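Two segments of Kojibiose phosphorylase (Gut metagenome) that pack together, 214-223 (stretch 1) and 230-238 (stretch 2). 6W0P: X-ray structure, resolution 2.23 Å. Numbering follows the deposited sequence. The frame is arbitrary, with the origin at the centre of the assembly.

Stretch 1 (214-223) VMRTNLKEDS
Stretch 2 230-238: EVILNYELT

Four hydrogen bonds join the end of stretch 1 to the middle of stretch 2, an extended strand throughout. The shortest runs from Glu-236 N to Asp-222 OD2, 2.5 Å; Asp-222 (phi/psi -85/-31, chi1 m at -70°) carries a carboxylate that accepts from the backbone amide of Glu-236, across in stretch 2. Its own amide is used too, Asp-222 N donating to Asn-234 O at 2.9 Å. Next, Ser-223 returns to an extended conformation (-166/171) and forms an antiparallel bridge with Asn-234, CA to CA 5.1 Å, in which Asn-234 N donates to Ser-223 O at 2.8 Å. Both side chains lie on the same face of the sheet, so Asn-234 ND2 (chi1 m) can also donate to Ser-223 OG (chi1 p), 2.8 Å away: a small hydroxyl and a short amide fit this bridge well.

Tyr-235 (chi1 m, chi2 -86°) reaches back along stretch 1. Tyr-235 OH lies 2.9 Å from Thr-217 OG1 and 2.6 Å from a water oxygen, to which it is hydrogen-bonded; that water oxygen also lies 2.7 Å from Leu-219 O and 2.8 Å from Glu-221 OE1, either of which can accept from it. The ring edge faces Leu-219 O, 3.2 Å from Tyr-235 CE1, while Glu-221 CA approaches the same CE1 obliquely at 3.3 Å. A phenol suits this place, combining a broad hydrocarbon surface with a polar tip.

Apolar packing extends outward. Leu-219 (chi1 t, chi2 p) sets CD2 4.0 Å from Tyr-235 CD1 and 3.8 Å from Leu-237 CD2. Glu-221 contributes its aliphatic portion, CG lying 3.6 Å from Leu-233 CD2. Farther back, the strand that opens stretch 1 runs nearly parallel to stretch 2 (6°), their axes 9.3 Å apart at closest approach, and the long, unbranched Met-215 (p, t, t) spans the gap, placing CE 3.8 Å from Leu-233 CD1.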

# COMPACT_ATOMS: atom_id res chain seq x y z
N VAL A 214 -25.50 32.97 12.07
CA VAL A 214 -26.68 33.84 12.37
C VAL A 214 -27.10 34.59 11.10
O VAL A 214 -26.22 35.06 10.36
CB VAL A 214 -26.39 34.80 13.53
CG1 VAL A 214 -26.22 34.05 14.85
CG2 VAL A 214 -25.17 35.67 13.25
N MET A 215 -28.40 34.70 10.87
CA MET A 215 -28.94 35.52 9.77
C MET A 215 -30.07 36.42 10.28
O MET A 215 -30.62 36.18 11.36
CB MET A 215 -29.45 34.66 8.62
CG MET A 215 -30.62 33.80 8.98
SD MET A 215 -31.25 33.07 7.46
CE MET A 215 -32.38 31.84 8.11
N ARG A 216 -30.32 37.46 9.51
CA ARG A 216 -31.47 38.39 9.66
C ARG A 216 -31.67 39.04 8.29
O ARG A 216 -30.74 38.94 7.46
CB ARG A 216 -31.17 39.45 10.71
CG ARG A 216 -30.17 40.49 10.23
CD ARG A 216 -29.71 41.35 11.37
NE ARG A 216 -30.64 42.42 11.67
CZ ARG A 216 -31.15 42.67 12.87
NH1 ARG A 216 -30.87 41.87 13.89
NH2 ARG A 216 -31.98 43.68 13.04
N THR A 217 -32.79 39.73 8.10
CA THR A 217 -33.26 40.19 6.77
C THR A 217 -33.85 41.60 6.95
O THR A 217 -33.86 42.07 8.09
CB THR A 217 -34.22 39.18 6.11
OG1 THR A 217 -35.52 39.28 6.69
CG2 THR A 217 -33.75 37.75 6.24
N ASN A 218 -34.24 42.22 5.84
CA ASN A 218 -34.92 43.55 5.81
C ASN A 218 -36.43 43.32 5.69
O ASN A 218 -37.12 44.11 5.07
CB ASN A 218 -34.32 44.44 4.70
CG ASN A 218 -34.44 43.83 3.32
OD1 ASN A 218 -34.87 42.68 3.19
ND2 ASN A 218 -34.07 44.55 2.27
N LEU A 219 -36.97 42.24 6.24
CA LEU A 219 -38.42 41.98 6.18
C LEU A 219 -38.79 41.06 7.34
O LEU A 219 -38.17 39.97 7.48
CB LEU A 219 -38.76 41.38 4.81
CG LEU A 219 -40.26 41.19 4.53
CD1 LEU A 219 -40.99 42.52 4.42
CD2 LEU A 219 -40.46 40.39 3.25
N LYS A 220 -39.76 41.49 8.15
CA LYS A 220 -40.41 40.63 9.18
C LYS A 220 -40.92 39.35 8.49
O LYS A 220 -41.62 39.47 7.47
CB LYS A 220 -41.55 41.36 9.89
CG LYS A 220 -42.19 40.59 11.04
CD LYS A 220 -41.28 40.39 12.24
CE LYS A 220 -41.81 39.34 13.20
NZ LYS A 220 -41.02 39.29 14.45
N GLU A 221 -40.56 38.18 9.02
CA GLU A 221 -41.03 36.86 8.55
C GLU A 221 -42.44 36.59 9.08
O GLU A 221 -42.86 37.25 10.05
CB GLU A 221 -40.02 35.78 8.97
CG GLU A 221 -40.08 35.39 10.44
CD GLU A 221 -39.59 36.41 11.46
OE1 GLU A 221 -38.93 37.39 11.08
OE2 GLU A 221 -39.87 36.20 12.66
N ASP A 222 -43.16 35.66 8.45
CA ASP A 222 -44.54 35.26 8.83
C ASP A 222 -44.41 34.21 9.92
O ASP A 222 -45.27 34.16 10.78
CB ASP A 222 -45.33 34.76 7.61
CG ASP A 222 -45.67 35.87 6.63
OD1 ASP A 222 -46.50 36.72 6.97
OD2 ASP A 222 -45.05 35.92 5.55
N SER A 223 -43.34 33.42 9.90
CA SER A 223 -43.04 32.43 10.97
C SER A 223 -41.60 31.94 10.84
O SER A 223 -40.98 32.25 9.81
CB SER A 223 -44.01 31.26 10.93
OG SER A 223 -43.93 30.59 9.69
N GLU A 230 -30.74 23.09 12.02
CA GLU A 230 -31.25 24.00 10.96
C GLU A 230 -32.25 25.00 11.55
O GLU A 230 -33.05 24.63 12.45
CB GLU A 230 -31.83 23.22 9.77
CG GLU A 230 -33.24 22.70 9.96
CD GLU A 230 -33.86 22.02 8.74
OE1 GLU A 230 -33.27 22.10 7.65
OE2 GLU A 230 -34.94 21.42 8.91
N VAL A 231 -32.20 26.24 11.06
CA VAL A 231 -33.24 27.26 11.36
C VAL A 231 -33.80 27.78 10.04
O VAL A 231 -33.09 27.75 9.04
CB VAL A 231 -32.68 28.37 12.27
CG1 VAL A 231 -32.26 27.77 13.61
CG2 VAL A 231 -31.54 29.14 11.62
N ILE A 232 -35.07 28.16 10.05
CA ILE A 232 -35.83 28.58 8.84
C ILE A 232 -36.58 29.87 9.18
O ILE A 232 -37.15 29.95 10.28
CB ILE A 232 -36.75 27.46 8.34
CG1 ILE A 232 -36.01 26.13 8.20
CG2 ILE A 232 -37.44 27.85 7.04
CD1 ILE A 232 -36.90 24.97 7.80
N LEU A 233 -36.51 30.85 8.29
CA LEU A 233 -37.43 32.00 8.25
C LEU A 233 -38.42 31.77 7.09
O LEU A 233 -37.96 31.51 5.97
CB LEU A 233 -36.58 33.27 8.08
CG LEU A 233 -35.77 33.72 9.30
CD1 LEU A 233 -34.72 34.75 8.91
CD2 LEU A 233 -36.67 34.29 10.37
N ASN A 234 -39.73 31.82 7.38
CA ASN A 234 -40.84 31.64 6.39
C ASN A 234 -41.35 33.02 5.96
O ASN A 234 -41.64 33.84 6.84
CB ASN A 234 -42.01 30.83 6.95
CG ASN A 234 -41.64 29.40 7.27
OD1 ASN A 234 -41.00 28.72 6.46
ND2 ASN A 234 -42.05 28.92 8.43
N TYR A 235 -41.44 33.26 4.65
CA TYR A 235 -42.04 34.49 4.08
C TYR A 235 -43.20 34.07 3.17
O TYR A 235 -43.02 33.21 2.31
CB TYR A 235 -40.99 35.37 3.39
CG TYR A 235 -39.85 35.74 4.30
CD1 TYR A 235 -39.92 36.85 5.13
CD2 TYR A 235 -38.70 34.96 4.37
CE1 TYR A 235 -38.90 37.17 6.01
CE2 TYR A 235 -37.67 35.27 5.24
CZ TYR A 235 -37.77 36.37 6.07
OH TYR A 235 -36.77 36.67 6.93
N GLU A 236 -44.38 34.63 3.46
CA GLU A 236 -45.61 34.46 2.66
C GLU A 236 -45.74 35.73 1.85
O GLU A 236 -46.18 36.74 2.41
CB GLU A 236 -46.85 34.26 3.54
CG GLU A 236 -46.75 33.12 4.54
CD GLU A 236 -46.71 31.73 3.94
OE1 GLU A 236 -46.28 30.79 4.66
OE2 GLU A 236 -47.12 31.58 2.76
N LEU A 237 -45.29 35.72 0.60
CA LEU A 237 -45.22 36.95 -0.21
C LEU A 237 -46.37 36.96 -1.21
O LEU A 237 -46.62 35.90 -1.85
CB LEU A 237 -43.86 37.02 -0.91
CG LEU A 237 -42.65 36.95 0.02
CD1 LEU A 237 -41.37 36.84 -0.77
CD2 LEU A 237 -42.60 38.15 0.97
N THR A 238 -46.99 38.12 -1.35
CA THR A 238 -47.92 38.45 -2.45
C THR A 238 -47.14 39.29 -3.46
O THR A 238 -46.66 40.36 -3.10
CB THR A 238 -49.18 39.12 -1.90
OG1 THR A 238 -49.64 38.17 -0.95
CG2 THR A 238 -50.24 39.42 -2.95
O HOH W 1 -37.02 38.11 9.11